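PDB 4QFL: ABC transporter periplasmic peptide-binding protein from Pseudoalteromonas, which binds dipeptides, here Ala-Phe, in the periplasm and probably hands them to an ABC transporter. Local coordinates for residues Ser51-Ile56 with Phe524-Leu529; Phe101-Thr104 with Thr108-Arg111; Thr451-Phe454 with Ala460-Cys463. One frame throughout, in Å; residues are numbered along the deposited sequence.

Overall arrangement
Interaction 1 is the interior contact of the three, its centre about 9 Å from the chain centre and next to the bound dipeptide; a carboxylate grips a backbone amide there while a water and two methyl groups fill in around it. Interaction 2, its centre about 29 Å from the chain centre, pairs two limbs of one loop before helix 115-126 through a proline ring and a water bridge. Interaction 3, on the surface, joins helix 450-454 to the loop that follows it, with no direct hydrogen bond between its segments and a disulfide (C450-C463) tying the loop to the start of that helix. Interaction 1 joins distant parts of the chain; the others are local.

Interaction 1: Ser51-Ile56 with Phe524-Leu529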
ATOM      1  N   SER A  51      -0.675  -6.583  -2.690  1.00 16.15           N
ATOM      2  CA  SER A  51      -0.705  -7.997  -3.023  1.00 16.77           C
ATOM      3  C   SER A  51       0.653  -8.636  -2.797  1.00 16.47           C
ATOM      4  O   SER A  51       0.742  -9.738  -2.286  1.00 18.38           O
ATOM      5  CB  SER A  51      -1.102  -8.163  -4.481  1.00 15.59           C
ATOM      6  OG  SER A  51      -2.127  -7.254  -4.797  1.00 19.33           O
ATOM      7  N   THR A  52       1.712  -7.936  -3.187  1.00 15.20           N
ATOM      8  CA  THR A  52       3.060  -8.442  -3.002  1.00 14.28           C
ATOM      9  C   THR A  52       3.480  -8.371  -1.552  1.00 16.07           C
ATOM     10  O   THR A  52       4.009  -9.334  -1.012  1.00 16.57           O
ATOM     11  CB  THR A  52       4.067  -7.671  -3.844  1.00 15.93           C
ATOM     12  OG1 THR A  52       3.757  -7.857  -5.226  1.00 19.72           O
ATOM     13  CG2 THR A  52       5.475  -8.185  -3.588  1.00 15.20           C
ATOM     14  N   ILE A  53       3.240  -7.229  -0.922  1.00 16.76           N
ATOM     15  CA  ILE A  53       3.622  -7.029   0.477  1.00 15.64           C
ATOM     16  C   ILE A  53       2.901  -7.998   1.417  1.00 15.58           C
ATOM     17  O   ILE A  53       3.475  -8.470   2.406  1.00 16.64           O
ATOM     18  CB  ILE A  53       3.367  -5.569   0.927  1.00 14.84           C
ATOM     19  CG1 ILE A  53       4.166  -4.594   0.055  1.00 17.15           C
ATOM     20  CG2 ILE A  53       3.729  -5.395   2.380  1.00 20.78           C
ATOM     21  CD1 ILE A  53       5.654  -4.889   0.001  1.00 19.73           C
ATOM     22  N   ASP A  54       1.645  -8.299   1.105  1.00 16.11           N
ATOM     23  CA  ASP A  54       0.868  -9.210   1.930  1.00 17.17           C
ATOM     24  C   ASP A  54       1.557 -10.562   1.980  1.00 17.84           C
ATOM     25  O   ASP A  54       1.465 -11.262   2.982  1.00 18.49           O
ATOM     26  CB  ASP A  54      -0.564  -9.357   1.409  1.00 17.11           C
ATOM     27  CG  ASP A  54      -1.498  -8.267   1.931  1.00 19.21           C
ATOM     28  OD1 ASP A  54      -1.078  -7.494   2.816  1.00 19.17           O
ATOM     29  OD2 ASP A  54      -2.658  -8.186   1.469  1.00 15.74           O
ATOM     30  N   ILE A  55       2.251 -10.922   0.901  1.00 17.13           N
ATOM     31  CA  ILE A  55       2.976 -12.196   0.832  1.00 15.54           C
ATOM     32  C   ILE A  55       4.304 -12.166   1.596  1.00 17.02           C
ATOM     33  O   ILE A  55       4.561 -13.041   2.417  1.00 16.78           O
ATOM     34  CB  ILE A  55       3.255 -12.634  -0.631  1.00 15.67           C
ATOM     35  CG1 ILE A  55       1.948 -12.814  -1.390  1.00 16.11           C
ATOM     36  CG2 ILE A  55       4.067 -13.926  -0.674  1.00 14.23           C
ATOM     37  CD1 ILE A  55       2.122 -13.086  -2.865  1.00 16.43           C
ATOM     38  N   ILE A  56       5.132 -11.155   1.345  1.00 16.11           N
ATOM     39  CA  ILE A  56       6.539 -11.204   1.739  1.00 14.52           C
ATOM     40  C   ILE A  56       6.955 -10.465   3.018  1.00 15.89           C
ATOM     41  O   ILE A  56       7.866 -10.900   3.711  1.00 19.15           O
ATOM     42  CB  ILE A  56       7.460 -10.719   0.582  1.00 14.43           C
ATOM     43  CG1 ILE A  56       7.236  -9.233   0.308  1.00 16.39           C
ATOM     44  CG2 ILE A  56       7.222 -11.542  -0.673  1.00 15.20           C
ATOM     45  CD1 ILE A  56       8.127  -8.667  -0.797  1.00 15.85           C
ATOM     46  N   PHE A 524      -4.460  -0.611   9.407  1.00 18.15           N
ATOM     47  CA  PHE A 524      -3.455  -0.183   8.432  1.00 16.89           C
ATOM     48  C   PHE A 524      -2.418  -1.279   8.194  1.00 16.34           C
ATOM     49  O   PHE A 524      -2.337  -2.239   8.959  1.00 17.25           O
ATOM     50  CB  PHE A 524      -2.774   1.120   8.876  1.00 18.11           C
ATOM     51  CG  PHE A 524      -2.142   1.053  10.251  1.00 17.09           C
ATOM     52  CD1 PHE A 524      -0.881   0.516  10.424  1.00 17.31           C
ATOM     53  CD2 PHE A 524      -2.801   1.566  11.358  1.00 16.54           C
ATOM     54  CE1 PHE A 524      -0.301   0.464  11.678  1.00 18.97           C
ATOM     55  CE2 PHE A 524      -2.228   1.523  12.607  1.00 17.73           C
ATOM     56  CZ  PHE A 524      -0.979   0.974  12.773  1.00 19.13           C
ATOM     57  N   GLY A 525      -1.638  -1.137   7.129  1.00 16.15           N
ATOM     58  CA  GLY A 525      -0.516  -2.022   6.902  1.00 17.13           C
ATOM     59  C   GLY A 525      -0.885  -3.369   6.325  1.00 19.96           C
ATOM     60  O   GLY A 525      -2.057  -3.712   6.194  1.00 19.35           O
ATOM     61  N   ALA A 526       0.139  -4.139   5.981  1.00 19.75           N
ATOM     62  CA  ALA A 526      -0.041  -5.437   5.347  1.00 21.00           C
ATOM     63  C   ALA A 526      -0.502  -6.519   6.314  1.00 20.37           C
ATOM     64  O   ALA A 526      -0.355  -6.399   7.526  1.00 18.82           O
ATOM     65  CB  ALA A 526       1.242  -5.862   4.674  1.00 20.39           C
ATOM     66  N   ILE A 527      -1.070  -7.577   5.745  1.00 21.39           N
ATOM     67  CA  ILE A 527      -1.469  -8.765   6.482  1.00 20.33           C
ATOM     68  C   ILE A 527      -0.237  -9.427   7.101  1.00 21.34           C
ATOM     69  O   ILE A 527       0.848  -9.358   6.534  1.00 18.83           O
ATOM     70  CB  ILE A 527      -2.174  -9.755   5.528  1.00 19.89           C
ATOM     71  CG1 ILE A 527      -3.672  -9.444   5.448  1.00 26.09           C
ATOM     72  CG2 ILE A 527      -1.935 -11.179   5.955  1.00 22.37           C
ATOM     73  CD1 ILE A 527      -4.271  -9.576   4.042  1.00 26.17           C
ATOM     74  N   SER A 528      -0.399 -10.053   8.268  1.00 21.22           N
ATOM     75  CA  SER A 528       0.699 -10.819   8.865  1.00 19.17           C
ATOM     76  C   SER A 528       0.260 -12.204   9.287  1.00 20.33           C
ATOM     77  O   SER A 528      -0.780 -12.364   9.924  1.00 20.19           O
ATOM     78  CB  SER A 528       1.313 -10.089  10.059  1.00 20.41           C
ATOM     79  OG  SER A 528       2.261 -10.910  10.722  1.00 19.78           O
ATOM     80  N   LEU A 529       1.062 -13.199   8.916  1.00 19.56           N
ATOM     81  CA  LEU A 529       0.842 -14.581   9.336  1.00 20.01           C
ATOM     82  C   LEU A 529       1.903 -15.006  10.340  1.00 17.12           C
ATOM     83  O   LEU A 529       2.081 -16.188  10.598  1.00 19.33           O
ATOM     84  CB  LEU A 529       0.864 -15.526   8.135  1.00 20.36           C
ATOM     85  CG  LEU A 529      -0.116 -15.270   6.985  1.00 19.46           C
ATOM     86  CD1 LEU A 529       0.043 -16.336   5.911  1.00 21.64           C
ATOM     87  CD2 LEU A 529      -1.558 -15.204   7.461  1.00 21.95           C
TER
HETATM   88  O   HOH W   1       3.140  -9.061   4.897  1.00 15.63           O
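D54 and I53 of helix 50-60 meet A526 and I527 of the late loop 524-529 in a buried helix-to-loop contact, joined by a carboxylate-to-amide hydrogen bond close to the dipeptide pocket of this periplasmic solute-binding fold. The helix starts at the pocket: the I53 side chain is about 5 Å from the bound alanine. The two pieces are nearly 470 residues apart in sequence, so the contact ties an early helix to a loop near the end of the chain. One direct hydrogen bond crosses it: I527 N donates to D54 OD1 over 2.9 Å, nearly straight at 166°, yet the N-H reaches that oxygen from 46° above the carboxylate plane. D54 has CG set beside its backbone N, and that torsion (chi1 -85°) lets the carboxylate reach I527 N. The preceding amide, A526 N, is held by D181, so two carboxylates fix consecutive peptide groups. The other D54 oxygen, OD2, packs 3.3 Å from CD1 of I527, whose side chain also lies against Y33 of strand 30-35. Water 1 bridges the backbones beside the bond, 2.6 Å from I53 O and 2.8 Å from I527 O. The methyl pair CG2 of I53 and CB of A526, at 3.4 Å, is closer than usual carbon-carbon contact.

Interaction 2: Phe101-Thr104 with Thr108-Arg111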
ATOM      1  N   PHE A 101      20.111 -13.949  10.760  1.00 21.74           N
ATOM      2  CA  PHE A 101      19.574 -14.036   9.415  1.00 21.37           C
ATOM      3  C   PHE A 101      19.306 -15.483   9.032  1.00 22.00           C
ATOM      4  O   PHE A 101      19.918 -16.401   9.575  1.00 22.77           O
ATOM      5  CB  PHE A 101      20.517 -13.384   8.404  1.00 21.25           C
ATOM      6  CG  PHE A 101      20.471 -11.887   8.429  1.00 20.44           C
ATOM      7  CD1 PHE A 101      19.402 -11.204   7.866  1.00 22.03           C
ATOM      8  CD2 PHE A 101      21.482 -11.159   9.026  1.00 21.50           C
ATOM      9  CE1 PHE A 101      19.346  -9.822   7.889  1.00 19.35           C
ATOM     10  CE2 PHE A 101      21.430  -9.780   9.052  1.00 21.07           C
ATOM     11  CZ  PHE A 101      20.355  -9.113   8.486  1.00 22.95           C
ATOM     12  N   HIS A 102      18.382 -15.668   8.093  1.00 20.66           N
ATOM     13  CA  HIS A 102      18.014 -16.991   7.584  1.00 20.36           C
ATOM     14  C   HIS A 102      19.179 -17.802   7.053  1.00 19.80           C
ATOM     15  O   HIS A 102      20.075 -17.288   6.388  1.00 22.15           O
ATOM     16  CB  HIS A 102      16.995 -16.873   6.449  1.00 18.97           C
ATOM     17  CG  HIS A 102      15.689 -16.281   6.867  1.00 17.92           C
ATOM     18  ND1 HIS A 102      14.847 -15.652   5.979  1.00 16.09           N
ATOM     19  CD2 HIS A 102      15.076 -16.228   8.071  1.00 17.63           C
ATOM     20  CE1 HIS A 102      13.773 -15.230   6.617  1.00 16.55           C
ATOM     21  NE2 HIS A 102      13.888 -15.565   7.888  1.00 19.49           N
ATOM     22  N   THR A 103      19.157 -19.085   7.361  1.00 21.30           N
ATOM     23  CA  THR A 103      19.920 -20.035   6.599  1.00 24.28           C
ATOM     24  C   THR A 103      18.958 -20.530   5.537  1.00 24.59           C
ATOM     25  O   THR A 103      17.888 -21.055   5.849  1.00 24.27           O
ATOM     26  CB  THR A 103      20.401 -21.202   7.466  1.00 25.07           C
ATOM     27  OG1 THR A 103      21.346 -20.719   8.427  1.00 25.62           O
ATOM     28  CG2 THR A 103      21.053 -22.275   6.603  1.00 24.65           C
ATOM     29  N   THR A 104      19.320 -20.327   4.280  1.00 24.84           N
ATOM     30  CA  THR A 104      18.505 -20.788   3.181  1.00 23.36           C
ATOM     31  C   THR A 104      19.368 -21.709   2.353  1.00 24.67           C
ATOM     32  O   THR A 104      20.538 -21.917   2.675  1.00 26.76           O
ATOM     33  CB  THR A 104      18.114 -19.635   2.279  1.00 23.14           C
ATOM     34  OG1 THR A 104      19.285 -19.186   1.588  1.00 23.54           O
ATOM     35  CG2 THR A 104      17.502 -18.491   3.094  1.00 22.38           C
ATOM     36  N   THR A 108      24.160 -18.950   4.029  1.00 23.13           N
ATOM     37  CA  THR A 108      24.355 -19.249   5.443  1.00 24.15           C
ATOM     38  C   THR A 108      25.159 -18.113   6.061  1.00 26.28           C
ATOM     39  O   THR A 108      26.291 -17.845   5.628  1.00 25.21           O
ATOM     40  CB  THR A 108      25.162 -20.548   5.656  1.00 27.00           C
ATOM     41  OG1 THR A 108      24.570 -21.618   4.909  1.00 30.36           O
ATOM     42  CG2 THR A 108      25.201 -20.918   7.131  1.00 27.71           C
ATOM     43  N   PRO A 109      24.584 -17.437   7.072  1.00 25.85           N
ATOM     44  CA  PRO A 109      25.249 -16.317   7.750  1.00 26.50           C
ATOM     45  C   PRO A 109      26.529 -16.737   8.463  1.00 25.67           C
ATOM     46  O   PRO A 109      26.630 -17.879   8.906  1.00 26.19           O
ATOM     47  CB  PRO A 109      24.209 -15.863   8.785  1.00 26.00           C
ATOM     48  CG  PRO A 109      23.272 -17.022   8.940  1.00 22.95           C
ATOM     49  CD  PRO A 109      23.218 -17.657   7.585  1.00 24.92           C
ATOM     50  N   THR A 110      27.491 -15.824   8.557  1.00 24.51           N
ATOM     51  CA  THR A 110      28.672 -16.035   9.385  1.00 26.25           C
ATOM     52  C   THR A 110      28.675 -15.083  10.576  1.00 27.07           C
ATOM     53  O   THR A 110      29.573 -15.122  11.408  1.00 28.92           O
ATOM     54  CB  THR A 110      29.976 -15.853   8.585  1.00 27.50           C
ATOM     55  OG1 THR A 110      30.097 -14.495   8.144  1.00 32.17           O
ATOM     56  CG2 THR A 110      29.990 -16.771   7.386  1.00 27.22           C
ATOM     57  N   ARG A 111      27.662 -14.225  10.642  1.00 28.11           N
ATOM     58  CA  ARG A 111      27.504 -13.283  11.742  1.00 25.25           C
ATOM     59  C   ARG A 111      26.033 -12.937  11.939  1.00 26.17           C
ATOM     60  O   ARG A 111      25.199 -13.230  11.086  1.00 25.14           O
ATOM     61  CB  ARG A 111      28.320 -12.012  11.490  1.00 24.96           C
ATOM     62  CG  ARG A 111      27.893 -11.229  10.264  1.00 24.98           C
ATOM     63  CD  ARG A 111      28.206  -9.749  10.412  1.00 25.40           C
ATOM     64  NE  ARG A 111      27.802  -8.990   9.229  1.00 25.37           N
ATOM     65  CZ  ARG A 111      26.620  -8.392   9.093  1.00 24.13           C
ATOM     66  NH1 ARG A 111      25.724  -8.444  10.070  1.00 23.66           N
ATOM     67  NH2 ARG A 111      26.341  -7.715   7.984  1.00 23.06           N
TER
HETATM   68  O   HOH W   2      22.788 -14.547  11.825  1.00 26.40           O
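F101 and P109 meet at the root of their side chains and not through the phenyl ring: CB of F101 is 4.5 Å from CB of P109, and the flat ring runs on to pack against F113, S187 and T210. The R111 guanidinium sits beside the CE2 edge of that ring, its NH1 4.6 Å from CE2 of F101, and the same NH1 forms a salt bridge with D117. H102 turns elsewhere: it sets its CB away from 108-111, and its NE2 bonds to G211 O. What P109 does meet is the backbone of the first limb. Its CG approaches F101 O at 3.5 Å and its CD approaches H102 O at 3.4 Å, so two successive carbonyls rest on one pyrrolidine ring. H102 O is buried by this contact and has no hydrogen-bond partner in the model. The two limbs belong to a single loop between strand 90-95 and helix 115-126, which doubles back without any direct hydrogen bond between them; an ST turn, T104 OG1 to Y106 N, lies at the bend. A glycine in place of P109 would probably leave the carbonyls of F101 and H102 without their apolar cover and free this limb to flex. Nearer the bend, the T103 and T108 side chains lie alongside each other, pointing the same way. Both have OG1 beside the backbone N (chi1 -66° and -52°), which leaves CG2 anti to it, and they pair methyl against hydroxyl: CG2 of T103 is 4.0 Å from OG1 of T108. T103 OG1 also touches P109 CD at 3.7 Å. At the opposite end water 2 bridges the limbs, accepting from F101 N at 2.9 Å and donating to R111 O at 2.8 Å.

Interaction 3: Thr451-Phe454 with Ala460-Cys463; sequences TATF and ANWC
T453 packs closely against the backbone of W462, while F454 and C463 make a looser contact beside it, in a surface loop that a disulfide pins back to the short helix 450-454. The covalent link runs from C463 to C450 at the start of that helix, so the chain leaves the helix, turns and is tied to it again before helix 465-475 begins. On the tight side, OG1 of T453 stands 3.2 Å from W462 O, but no hydrogen bond joins the segments. The hydroxyl is engaged with S449 O, one helical turn back, and with N458 ND2; its single proton is probably spent on S449 O, leaving W462 O as a close neighbour. The torsion explains the geometry: with OG1 beside its own backbone N (chi1 -56°), the hydroxyl lies between S449 O, just before the helix, and W462 O, with CG2 alongside, 4.2 Å from W462 N. CB of C463 comes in at 4.4 Å from the same OG1. The CB of W462 points away from the helix, the indole packs on T299 and P499, and its ring meets that of F467; T453 meets W462 through its backbone. N461, just before, has a left-handed backbone conformation (phi 48°). On the solvent side F454 is exposed, and both it and C463 also touch a crystal neighbour. Their meeting is a Cys sulfur-aromatic contact of oblique geometry, the sulfur lying 55° off the ring normal and 5.0 Å from the ring centroid. The nearest ring atom is CZ of F454, 4.0 Å from SG of C463.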
ATOM      1  N   THR A 451       6.783  14.557  -6.025  1.00 18.67           N
ATOM      2  CA  THR A 451       7.665  13.397  -5.971  1.00 18.08           C
ATOM      3  C   THR A 451       6.903  12.097  -6.254  1.00 18.57           C
ATOM      4  O   THR A 451       7.435  11.191  -6.904  1.00 19.84           O
ATOM      5  CB  THR A 451       8.425  13.303  -4.646  1.00 16.65           C
ATOM      6  OG1 THR A 451       7.505  13.364  -3.558  1.00 19.28           O
ATOM      7  CG2 THR A 451       9.379  14.453  -4.511  1.00 19.88           C
ATOM      8  N   ALA A 452       5.660  12.007  -5.781  1.00 17.93           N
ATOM      9  CA  ALA A 452       4.821  10.848  -6.077  1.00 18.58           C
ATOM     10  C   ALA A 452       4.589  10.745  -7.580  1.00 18.12           C
ATOM     11  O   ALA A 452       4.675   9.663  -8.161  1.00 16.24           O
ATOM     12  CB  ALA A 452       3.485  10.931  -5.325  1.00 17.18           C
ATOM     13  N   THR A 453       4.312  11.887  -8.206  1.00 18.96           N
ATOM     14  CA  THR A 453       4.074  11.945  -9.639  1.00 18.48           C
ATOM     15  C   THR A 453       5.318  11.545 -10.415  1.00 18.95           C
ATOM     16  O   THR A 453       5.230  10.805 -11.398  1.00 18.60           O
ATOM     17  CB  THR A 453       3.651  13.353 -10.081  1.00 19.17           C
ATOM     18  OG1 THR A 453       2.497  13.762  -9.342  1.00 20.74           O
ATOM     19  CG2 THR A 453       3.316  13.362 -11.566  1.00 21.37           C
ATOM     20  N   PHE A 454       6.477  12.029  -9.971  1.00 19.04           N
ATOM     21  CA  PHE A 454       7.738  11.727 -10.653  1.00 19.94           C
ATOM     22  C   PHE A 454       8.118  10.248 -10.528  1.00 19.87           C
ATOM     23  O   PHE A 454       8.884   9.721 -11.341  1.00 21.68           O
ATOM     24  CB  PHE A 454       8.872  12.634 -10.159  1.00 18.10           C
ATOM     25  CG  PHE A 454       8.581  14.106 -10.307  1.00 21.20           C
ATOM     26  CD1 PHE A 454       7.632  14.554 -11.216  1.00 19.25           C
ATOM     27  CD2 PHE A 454       9.242  15.039  -9.524  1.00 18.42           C
ATOM     28  CE1 PHE A 454       7.353  15.910 -11.338  1.00 20.28           C
ATOM     29  CE2 PHE A 454       8.965  16.399  -9.642  1.00 20.61           C
ATOM     30  CZ  PHE A 454       8.022  16.831 -10.553  1.00 18.59           C
ATOM     31  N   ALA A 460      -3.440  10.567 -10.646  1.00 16.42           N
ATOM     32  CA  ALA A 460      -3.989  11.786 -11.231  1.00 16.78           C
ATOM     33  C   ALA A 460      -2.970  12.545 -12.093  1.00 15.80           C
ATOM     34  O   ALA A 460      -3.291  13.563 -12.701  1.00 16.63           O
ATOM     35  CB  ALA A 460      -4.540  12.693 -10.140  1.00 17.75           C
ATOM     36  N   ASN A 461      -1.739  12.053 -12.135  1.00 17.59           N
ATOM     37  CA  ASN A 461      -0.711  12.688 -12.939  1.00 19.50           C
ATOM     38  C   ASN A 461      -0.722  14.180 -12.654  1.00 18.25           C
ATOM     39  O   ASN A 461      -0.755  15.000 -13.566  1.00 19.52           O
ATOM     40  CB  ASN A 461      -1.001  12.433 -14.413  1.00 19.43           C
ATOM     41  CG  ASN A 461       0.213  12.643 -15.299  1.00 20.05           C
ATOM     42  OD1 ASN A 461       1.350  12.760 -14.818  1.00 18.57           O
ATOM     43  ND2 ASN A 461      -0.022  12.675 -16.608  1.00 20.22           N
ATOM     44  N   TRP A 462      -0.703  14.518 -11.373  1.00 17.95           N
ATOM     45  CA  TRP A 462      -0.984  15.876 -10.905  1.00 18.62           C
ATOM     46  C   TRP A 462       0.153  16.415 -10.047  1.00 21.11           C
ATOM     47  O   TRP A 462       0.319  16.025  -8.883  1.00 20.13           O
ATOM     48  CB  TRP A 462      -2.280  15.843 -10.097  1.00 19.32           C
ATOM     49  CG  TRP A 462      -2.903  17.143  -9.681  1.00 17.76           C
ATOM     50  CD1 TRP A 462      -3.521  18.062 -10.489  1.00 17.90           C
ATOM     51  CD2 TRP A 462      -3.060  17.626  -8.331  1.00 20.32           C
ATOM     52  NE1 TRP A 462      -4.021  19.096  -9.729  1.00 20.04           N
ATOM     53  CE2 TRP A 462      -3.756  18.852  -8.408  1.00 18.61           C
ATOM     54  CE3 TRP A 462      -2.670  17.143  -7.072  1.00 18.18           C
ATOM     55  CZ2 TRP A 462      -4.073  19.600  -7.267  1.00 17.71           C
ATOM     56  CZ3 TRP A 462      -2.985  17.894  -5.938  1.00 17.40           C
ATOM     57  CH2 TRP A 462      -3.679  19.106  -6.048  1.00 18.10           C
ATOM     58  N   CYS A 463       0.952  17.300 -10.625  1.00 21.94           N
ATOM     59  CA  CYS A 463       1.986  17.961  -9.853  1.00 19.48           C
ATOM     60  C   CYS A 463       1.544  19.383  -9.548  1.00 21.88           C
ATOM     61  O   CYS A 463       1.478  20.224 -10.438  1.00 21.47           O
ATOM     62  CB  CYS A 463       3.312  17.951 -10.601  1.00 22.46           C
ATOM     63  SG  CYS A 463       4.651  18.773  -9.716  1.00 25.70           S
TER